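Side-chain contacts in gene 12 protein (Mycobacterium phage D29, PDB 3HC7), which cleaves the ester junction between mycolic acids and arabinogalactan in the mycobacterial cell wall, helping to lyse the host and release phage progeny: residues R185-A190 and A221-L226; S191-G196 and A217-I222; P4-V9 and R28-I33. All coordinates share one frame; numbering follows the deposited sequence.

Contact 1: R185-A190 and A221-L226; sequences RIVMKA and AIIDAL
Val187 pushes its CG1 methyl into the side of helix 212-230, where it overlaps Ile223 and Leu226 and, more loosely, Ile222. The closest approaches are equal: Val187 CG1 lies 3.8 Å from Ile223 CG1 and 3.8 Å from Leu226 CD1. With Leu226 the meeting is tip to tip, methyl against methyl. With Ile223 the side chains cross at a slant, and Val187 CG2 also comes within 4.2 Å of Ile223 CG1. Val187 holds CG1 opposite its own backbone N (chi1 163°), which leaves CG2 beside that N, where it too comes near Ile223. Ile222 stands further back, its CG2 4.4 Å from Val187 CG1.

The short helical pieces 185-189 and 221-226 cross at -62° with their axes 10.5 Å apart, wide enough that side chains alone bridge the gap. Behind Val187, Ile186 and Ala190 face helix 200-207, and Arg185 hydrogen-bonds through NH2 and NH1 to the carbonyl oxygens of Leu176 and Ile143. The side chain of Leu226 lies about 8 Å from those of the active-site Ser82 and the probable active-site Asp166. Since every touching group is aliphatic, the attraction between these two segments is van der Waals and hydrophobic, without a hydrogen bond or ion pair.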
loop_
_atom_site.group_PDB
_atom_site.type_symbol
_atom_site.label_atom_id
_atom_site.label_comp_id
_atom_site.label_asym_id
_atom_site.label_seq_id
_atom_site.Cartn_x
_atom_site.Cartn_y
_atom_site.Cartn_z
ATOM N N ARG A 185 -12.748 0.344 -6.792
ATOM C CA ARG A 185 -12.705 -0.043 -5.375
ATOM C C ARG A 185 -13.246 -1.451 -5.216
ATOM O O ARG A 185 -12.723 -2.241 -4.448
ATOM C CB ARG A 185 -13.512 0.912 -4.492
ATOM C CG ARG A 185 -12.684 1.954 -3.788
ATOM C CD ARG A 185 -13.463 2.637 -2.675
ATOM N NE ARG A 185 -14.718 3.188 -3.150
ATOM C CZ ARG A 185 -14.863 4.427 -3.598
ATOM N NH1 ARG A 185 -13.826 5.249 -3.641
ATOM N NH2 ARG A 185 -16.049 4.843 -4.005
ATOM N N ILE A 186 -14.301 -1.776 -5.960
ATOM C CA ILE A 186 -14.868 -3.112 -5.871
ATOM C C ILE A 186 -13.819 -4.181 -6.191
ATOM O O ILE A 186 -13.663 -5.159 -5.449
ATOM C CB ILE A 186 -16.087 -3.244 -6.788
ATOM C CG1 ILE A 186 -17.289 -2.587 -6.103
ATOM C CG2 ILE A 186 -16.366 -4.710 -7.108
ATOM C CD1 ILE A 186 -18.472 -2.385 -7.000
ATOM N N VAL A 187 -13.103 -3.979 -7.293
ATOM C CA VAL A 187 -12.067 -4.912 -7.734
ATOM C C VAL A 187 -10.980 -5.108 -6.671
ATOM O O VAL A 187 -10.570 -6.233 -6.359
ATOM C CB VAL A 187 -11.448 -4.452 -9.081
ATOM C CG1 VAL A 187 -10.128 -5.134 -9.334
ATOM C CG2 VAL A 187 -12.400 -4.759 -10.200
ATOM N N MET A 188 -10.532 -4.012 -6.087
ATOM C CA MET A 188 -9.509 -4.096 -5.054
ATOM C C MET A 188 -9.957 -4.791 -3.756
ATOM O O MET A 188 -9.139 -5.421 -3.081
ATOM C CB MET A 188 -8.950 -2.718 -4.759
ATOM C CG MET A 188 -8.070 -2.179 -5.869
ATOM S SD MET A 188 -7.534 -0.506 -5.495
ATOM C CE MET A 188 -7.234 -0.652 -3.744
ATOM N N LYS A 189 -11.242 -4.689 -3.410
ATOM C CA LYS A 189 -11.750 -5.282 -2.160
ATOM C C LYS A 189 -12.348 -6.689 -2.295
ATOM O O LYS A 189 -12.624 -7.351 -1.295
ATOM C CB LYS A 189 -12.807 -4.359 -1.544
ATOM C CG LYS A 189 -12.280 -2.992 -1.163
ATOM C CD LYS A 189 -13.405 -1.979 -1.091
ATOM C CE LYS A 189 -14.451 -2.354 -0.051
ATOM N NZ LYS A 189 -15.492 -1.288 0.059
ATOM N N ALA A 190 -12.565 -7.143 -3.527
ATOM C CA ALA A 190 -13.317 -8.369 -3.760
ATOM C C ALA A 190 -12.555 -9.623 -3.332
ATOM O O ALA A 190 -11.328 -9.659 -3.399
ATOM C CB ALA A 190 -13.700 -8.475 -5.240
ATOM N N ALA A 221 -11.979 -5.418 -17.462
ATOM C CA ALA A 221 -10.969 -4.610 -18.126
ATOM C C ALA A 221 -10.014 -4.025 -17.110
ATOM O O ALA A 221 -8.811 -3.906 -17.362
ATOM C CB ALA A 221 -11.629 -3.506 -18.969
ATOM N N ILE A 222 -10.535 -3.671 -15.943
ATOM C CA ILE A 222 -9.663 -3.133 -14.916
ATOM C C ILE A 222 -8.714 -4.244 -14.467
ATOM O O ILE A 222 -7.518 -4.012 -14.314
ATOM C CB ILE A 222 -10.449 -2.539 -13.738
ATOM C CG1 ILE A 222 -11.157 -1.250 -14.176
ATOM C CG2 ILE A 222 -9.514 -2.228 -12.578
ATOM C CD1 ILE A 222 -12.255 -0.813 -13.224
ATOM N N ILE A 223 -9.244 -5.456 -14.294
ATOM C CA ILE A 223 -8.409 -6.576 -13.872
ATOM C C ILE A 223 -7.334 -6.881 -14.922
ATOM O O ILE A 223 -6.174 -7.080 -14.581
ATOM C CB ILE A 223 -9.255 -7.822 -13.533
ATOM C CG1 ILE A 223 -10.048 -7.573 -12.240
ATOM C CG2 ILE A 223 -8.363 -9.051 -13.356
ATOM C CD1 ILE A 223 -11.231 -8.504 -12.057
ATOM N N ASP A 224 -7.716 -6.879 -16.197
ATOM C CA ASP A 224 -6.744 -7.063 -17.275
ATOM C C ASP A 224 -5.633 -6.017 -17.227
ATOM O O ASP A 224 -4.479 -6.326 -17.496
ATOM C CB ASP A 224 -7.427 -7.054 -18.646
ATOM C CG ASP A 224 -8.227 -8.327 -18.912
ATOM O OD1 ASP A 224 -7.863 -9.389 -18.365
ATOM O OD2 ASP A 224 -9.215 -8.270 -19.678
ATOM N N ALA A 225 -5.970 -4.780 -16.878
ATOM C CA ALA A 225 -4.957 -3.727 -16.793
ATOM C C ALA A 225 -4.060 -3.869 -15.566
ATOM O O ALA A 225 -2.844 -3.700 -15.655
ATOM C CB ALA A 225 -5.603 -2.345 -16.832
ATOM N N LEU A 226 -4.653 -4.169 -14.416
ATOM C CA LEU A 226 -3.867 -4.369 -13.201
ATOM C C LEU A 226 -2.869 -5.500 -13.420
ATOM O O LEU A 226 -1.730 -5.435 -12.967
ATOM C CB LEU A 226 -4.772 -4.696 -12.013
ATOM C CG LEU A 226 -5.600 -3.542 -11.446
ATOM C CD1 LEU A 226 -6.661 -4.061 -10.495
ATOM C CD2 LEU A 226 -4.714 -2.519 -10.750
#

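Contact 2: S191-G196 and A217-I222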
loop_
_atom_site.group_PDB
_atom_site.type_symbol
_atom_site.label_atom_id
_atom_site.label_comp_id
_atom_site.label_asym_id
_atom_site.label_seq_id
_atom_site.Cartn_x
_atom_site.Cartn_y
_atom_site.Cartn_z
ATOM N N SER A 191 -13.294 -10.650 -2.916
ATOM C CA SER A 191 -12.714 -11.950 -2.589
ATOM C C SER A 191 -12.491 -12.787 -3.851
ATOM O O SER A 191 -11.758 -13.774 -3.832
ATOM C CB SER A 191 -13.633 -12.707 -1.631
ATOM O OG SER A 191 -14.930 -12.850 -2.186
ATOM N N GLY A 192 -13.134 -12.375 -4.939
ATOM C CA GLY A 192 -13.136 -13.087 -6.217
ATOM C C GLY A 192 -14.221 -12.476 -7.095
ATOM O O GLY A 192 -14.944 -11.588 -6.642
ATOM N N PHE A 193 -14.360 -12.937 -8.336
ATOM C CA PHE A 193 -15.318 -12.328 -9.252
ATOM C C PHE A 193 -16.735 -12.811 -8.956
ATOM O O PHE A 193 -17.682 -12.026 -8.942
ATOM C CB PHE A 193 -14.965 -12.659 -10.711
ATOM C CG PHE A 193 -15.351 -11.584 -11.675
ATOM C CD1 PHE A 193 -14.473 -10.556 -11.972
ATOM C CD2 PHE A 193 -16.604 -11.582 -12.270
ATOM C CE1 PHE A 193 -14.836 -9.540 -12.867
ATOM C CE2 PHE A 193 -16.968 -10.581 -13.153
ATOM C CZ PHE A 193 -16.082 -9.554 -13.449
ATOM N N ILE A 194 -16.856 -14.117 -8.732
ATOM C CA ILE A 194 -18.126 -14.772 -8.445
ATOM C C ILE A 194 -17.918 -15.661 -7.229
ATOM O O ILE A 194 -16.915 -16.373 -7.131
ATOM C CB ILE A 194 -18.564 -15.700 -9.603
ATOM C CG1 ILE A 194 -18.174 -15.119 -10.957
ATOM C CG2 ILE A 194 -20.060 -15.960 -9.557
ATOM C CD1 ILE A 194 -18.563 -16.015 -12.143
ATOM N N GLY A 195 -18.872 -15.632 -6.311
ATOM C CA GLY A 195 -18.776 -16.404 -5.091
ATOM C C GLY A 195 -19.643 -15.779 -4.018
ATOM O O GLY A 195 -20.821 -15.506 -4.239
ATOM N N GLY A 196 -19.058 -15.531 -2.859
ATOM C CA GLY A 196 -19.822 -15.049 -1.723
ATOM C C GLY A 196 -20.162 -13.576 -1.707
ATOM O O GLY A 196 -20.075 -12.872 -2.718
ATOM N N ALA A 217 -18.065 -6.106 -17.444
ATOM C CA ALA A 217 -17.096 -5.754 -18.474
ATOM C C ALA A 217 -16.021 -4.792 -17.966
ATOM O O ALA A 217 -14.835 -5.007 -18.214
ATOM C CB ALA A 217 -17.793 -5.171 -19.663
ATOM N N LEU A 218 -16.425 -3.735 -17.267
ATOM C CA LEU A 218 -15.446 -2.769 -16.763
ATOM C C LEU A 218 -14.531 -3.393 -15.712
ATOM O O LEU A 218 -13.322 -3.163 -15.709
ATOM C CB LEU A 218 -16.117 -1.520 -16.200
ATOM C CG LEU A 218 -15.147 -0.500 -15.588
ATOM C CD1 LEU A 218 -14.234 0.060 -16.663
ATOM C CD2 LEU A 218 -15.897 0.626 -14.890
ATOM N N ALA A 219 -15.115 -4.159 -14.801
ATOM C CA ALA A 219 -14.323 -4.886 -13.817
ATOM C C ALA A 219 -13.302 -5.807 -14.495
ATOM O O ALA A 219 -12.147 -5.870 -14.090
ATOM C CB ALA A 219 -15.225 -5.678 -12.886
ATOM N N GLY A 220 -13.732 -6.530 -15.523
ATOM C CA GLY A 220 -12.802 -7.360 -16.271
ATOM C C GLY A 220 -11.657 -6.566 -16.882
ATOM O O GLY A 220 -10.498 -6.974 -16.834
ATOM N N ALA A 221 -11.979 -5.418 -17.462
ATOM C CA ALA A 221 -10.969 -4.610 -18.126
ATOM C C ALA A 221 -10.014 -4.025 -17.110
ATOM O O ALA A 221 -8.811 -3.906 -17.362
ATOM C CB ALA A 221 -11.629 -3.506 -18.969
ATOM N N ILE A 222 -10.535 -3.671 -15.943
ATOM C CA ILE A 222 -9.663 -3.133 -14.916
ATOM C C ILE A 222 -8.714 -4.244 -14.467
ATOM O O ILE A 222 -7.518 -4.012 -14.314
ATOM C CB ILE A 222 -10.449 -2.539 -13.738
ATOM C CG1 ILE A 222 -11.157 -1.250 -14.176
ATOM C CG2 ILE A 222 -9.514 -2.228 -12.578
ATOM C CD1 ILE A 222 -12.255 -0.813 -13.224
#
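Phe193 reaches from the loop joining helices 179-189 and 200-207 to helix 212-230, so the contact belongs to the helical part that stands beside the parallel sheet of this alpha/beta hydrolase-like, cutinase-related enzyme. The apolar part is one aromatic ring against one methyl. Phe193 CE1 lies 3.9 Å from Ala219 CB, and the neighbouring ring atom Phe193 CZ is 4.0 Å from that same CB, so the methyl sits by the CE1-CZ bond, coming in obliquely to the ring. With chi1 at -149°, some 30° off the fully anti position, CG of Phe193 is swung roughly opposite the backbone N and the ring projects to helix 212-230.

The second kind of contact is ring against backbone. Gly220 has no side chain, and its peptide nitrogen comes up to the ring edge, near the ring plane. This is van der Waals contact with the polypeptide itself, on a helical turn marked by the bonds Ala221 N to Ala217 O and Ile222 N to Leu218 O.

Around the pair, Val200 of helix 200-207 touches both Phe193 and Ala219, and Ile216 adds to the apolar surroundings of the ring. Backbone hydrogen bonds pair Gly192 with Val200 and Phe193 with Val201, anchoring the loop that carries the ring. At the edge of that ring, Phe193 CE1 stands 4.2 Å from Gly220 N.

Contact 3: P4-V9 and R28-I33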
loop_
_atom_site.group_PDB
_atom_site.type_symbol
_atom_site.label_atom_id
_atom_site.label_comp_id
_atom_site.label_asym_id
_atom_site.label_seq_id
_atom_site.Cartn_x
_atom_site.Cartn_y
_atom_site.Cartn_z
ATOM N N PRO A 4 17.993 -0.696 14.321
ATOM C CA PRO A 4 16.545 -0.657 14.059
ATOM C C PRO A 4 16.120 -1.648 12.977
ATOM O O PRO A 4 16.920 -2.017 12.121
ATOM C CB PRO A 4 16.300 0.776 13.558
ATOM C CG PRO A 4 17.606 1.507 13.690
ATOM C CD PRO A 4 18.689 0.487 13.791
ATOM N N TRP A 5 14.861 -2.065 13.021
ATOM C CA TRP A 5 14.327 -2.987 12.029
ATOM C C TRP A 5 13.606 -2.261 10.908
ATOM O O TRP A 5 12.940 -1.249 11.139
ATOM C CB TRP A 5 13.379 -3.994 12.680
ATOM C CG TRP A 5 14.112 -5.100 13.327
ATOM C CD1 TRP A 5 14.443 -5.208 14.648
ATOM C CD2 TRP A 5 14.645 -6.256 12.681
ATOM N NE1 TRP A 5 15.140 -6.370 14.865
ATOM C CE2 TRP A 5 15.281 -7.030 13.670
ATOM C CE3 TRP A 5 14.641 -6.716 11.358
ATOM C CZ2 TRP A 5 15.907 -8.241 13.379
ATOM C CZ3 TRP A 5 15.258 -7.915 11.072
ATOM C CH2 TRP A 5 15.888 -8.665 12.077
ATOM N N LEU A 6 13.746 -2.793 9.695
ATOM C CA LEU A 6 13.015 -2.300 8.539
ATOM C C LEU A 6 12.157 -3.422 7.950
ATOM O O LEU A 6 12.671 -4.471 7.548
ATOM C CB LEU A 6 13.978 -1.751 7.481
ATOM C CG LEU A 6 13.349 -1.318 6.154
ATOM C CD1 LEU A 6 12.331 -0.219 6.381
ATOM C CD2 LEU A 6 14.418 -0.871 5.154
ATOM N N PHE A 7 10.847 -3.197 7.920
ATOM C CA PHE A 7 9.908 -4.163 7.360
ATOM C C PHE A 7 9.417 -3.655 6.016
ATOM O O PHE A 7 9.037 -2.491 5.888
ATOM C CB PHE A 7 8.724 -4.376 8.309
ATOM C CG PHE A 7 9.123 -4.887 9.664
ATOM C CD1 PHE A 7 9.295 -6.247 9.887
ATOM C CD2 PHE A 7 9.340 -4.005 10.712
ATOM C CE1 PHE A 7 9.666 -6.719 11.134
ATOM C CE2 PHE A 7 9.714 -4.470 11.966
ATOM C CZ PHE A 7 9.876 -5.826 12.176
ATOM N N THR A 8 9.431 -4.526 5.012
ATOM C CA THR A 8 9.098 -4.114 3.661
ATOM C C THR A 8 8.088 -5.052 3.024
ATOM O O THR A 8 8.151 -6.275 3.183
ATOM C CB THR A 8 10.348 -4.045 2.756
ATOM O OG1 THR A 8 10.990 -5.324 2.734
ATOM C CG2 THR A 8 11.322 -2.992 3.262
ATOM N N VAL A 9 7.151 -4.456 2.302
ATOM C CA VAL A 9 6.119 -5.214 1.614
ATOM C C VAL A 9 6.067 -4.775 0.160
ATOM O O VAL A 9 5.755 -3.621 -0.143
ATOM C CB VAL A 9 4.745 -5.033 2.269
ATOM C CG1 VAL A 9 3.735 -6.007 1.665
ATOM C CG2 VAL A 9 4.853 -5.250 3.770
ATOM N N ARG A 28 17.846 -2.451 0.700
ATOM C CA ARG A 28 19.203 -2.819 0.306
ATOM C C ARG A 28 20.158 -1.626 0.289
ATOM O O ARG A 28 21.376 -1.802 0.236
ATOM C CB ARG A 28 19.197 -3.518 -1.056
ATOM C CG ARG A 28 18.661 -4.939 -1.014
ATOM C CD ARG A 28 18.892 -5.662 -2.329
ATOM N NE ARG A 28 18.873 -7.112 -2.157
ATOM C CZ ARG A 28 17.825 -7.882 -2.427
ATOM N NH1 ARG A 28 16.706 -7.344 -2.895
ATOM N NH2 ARG A 28 17.899 -9.193 -2.238
ATOM N N ASP A 29 19.608 -0.417 0.332
ATOM C CA ASP A 29 20.424 0.796 0.323
ATOM C C ASP A 29 20.678 1.352 1.726
ATOM O O ASP A 29 21.336 2.379 1.881
ATOM C CB ASP A 29 19.782 1.872 -0.557
ATOM C CG ASP A 29 19.999 1.623 -2.037
ATOM O OD1 ASP A 29 20.664 0.624 -2.386
ATOM O OD2 ASP A 29 19.503 2.430 -2.851
ATOM N N VAL A 30 20.160 0.677 2.744
ATOM C CA VAL A 30 20.334 1.151 4.113
ATOM C C VAL A 30 20.625 0.018 5.092
ATOM O O VAL A 30 20.409 0.162 6.296
ATOM C CB VAL A 30 19.091 1.935 4.614
ATOM C CG1 VAL A 30 18.712 3.033 3.632
ATOM C CG2 VAL A 30 17.912 0.995 4.842
ATOM N N LEU A 31 21.119 -1.107 4.581
ATOM C CA LEU A 31 21.378 -2.257 5.441
ATOM C C LEU A 31 22.524 -2.000 6.414
ATOM O O LEU A 31 22.790 -2.816 7.295
ATOM C CB LEU A 31 21.648 -3.524 4.625
ATOM C CG LEU A 31 20.403 -4.212 4.060
ATOM C CD1 LEU A 31 20.650 -5.698 3.849
ATOM C CD2 LEU A 31 19.226 -4.003 4.988
ATOM N N ASP A 32 23.201 -0.868 6.251
ATOM C CA ASP A 32 24.292 -0.506 7.149
ATOM C C ASP A 32 23.765 0.201 8.391
ATOM O O ASP A 32 24.494 0.404 9.356
ATOM C CB ASP A 32 25.332 0.364 6.434
ATOM C CG ASP A 32 24.737 1.639 5.860
ATOM O OD1 ASP A 32 23.684 1.571 5.178
ATOM O OD2 ASP A 32 25.337 2.714 6.084
ATOM N N ILE A 33 22.487 0.565 8.372
ATOM C CA ILE A 33 21.907 1.265 9.506
ATOM C C ILE A 33 20.624 0.597 10.008
ATOM O O ILE A 33 20.210 0.817 11.143
ATOM C CB ILE A 33 21.659 2.759 9.184
ATOM C CG1 ILE A 33 20.179 3.118 9.320
ATOM C CG2 ILE A 33 22.220 3.117 7.813
ATOM C CD1 ILE A 33 19.930 4.600 9.513
#
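Leu6 and Val30 meet methyl to methyl, Leu6 CD2 lying 4.0 Å from Val30 CG2, and they make up the inner, buried half of this contact. The two side chains cross at about a right angle. Leu6 sits on strand 5-9 with CG trans to the backbone N (chi1 174°), and from there its CD2 branch extends to the loop. In Val30, CG1 lies on the far side of CB from the carbonyl carbon (chi1 -52°), which leaves CG2, the touching methyl, between the backbone N and the carbonyl carbon. Both residues are buried, with helix 245-251 packed against them.

The other half lies just before the strand and is partly open to solvent. There the ring of Pro4 rests against the backbone of Ile33, with Pro4 CD only 3.1 Å from Ile33 O and Pro4 CG 3.7 Å from that same oxygen. The shorter of these is consistent with a weak C-H...O interaction. This end is thus close at one point but lacks the side-chain interlock of Leu6 and Val30, for the Ile33 side chain itself does not touch segment 4-9. A bond of 3.0 Å from Ile33 N to Val30 O closes a type I beta-turn over Val30-Ile33 and ties the two touching parts of the loop together.

Asp29 and Asp32 of the same loop form salt bridges with Arg244 and Arg252 near the C-terminal end of the chain. The loop leads straight into strand 35-38, the edge strand that lies parallel to 5-9 and exchanges backbone hydrogen bonds with it. Val30 packs between Leu6 and Val248 of helix 245-251, Leu6 also meets Leu251 of that helix directly, and Phe7 points to helix 50-70 across the sheet.

From the N terminus, contact 3 comes first: strand 5-9 runs out, helix 22-27 follows, and the loop 28-33 returns to the strand's beginning before strand 35-38 joins the sheet. The chain then builds the rest of the parallel sheet before contact 1 opens on helix 179-189. Contact 2 opens on the very next residues and comes back to the same helix 212-230. The two share Ala221 and Ile222, but by touching residues the shorter loop of contact 2 lies within that of contact 1, and both enclose helix 200-207. They touch through Ile223 CD1 with Phe193 CE1 and Val187 CG2 with Ala219 CB, forming one continuous apolar patch. Contact 3 lies on the opposite side of the chain's centre, its centre about 31 Å from that of contact 1.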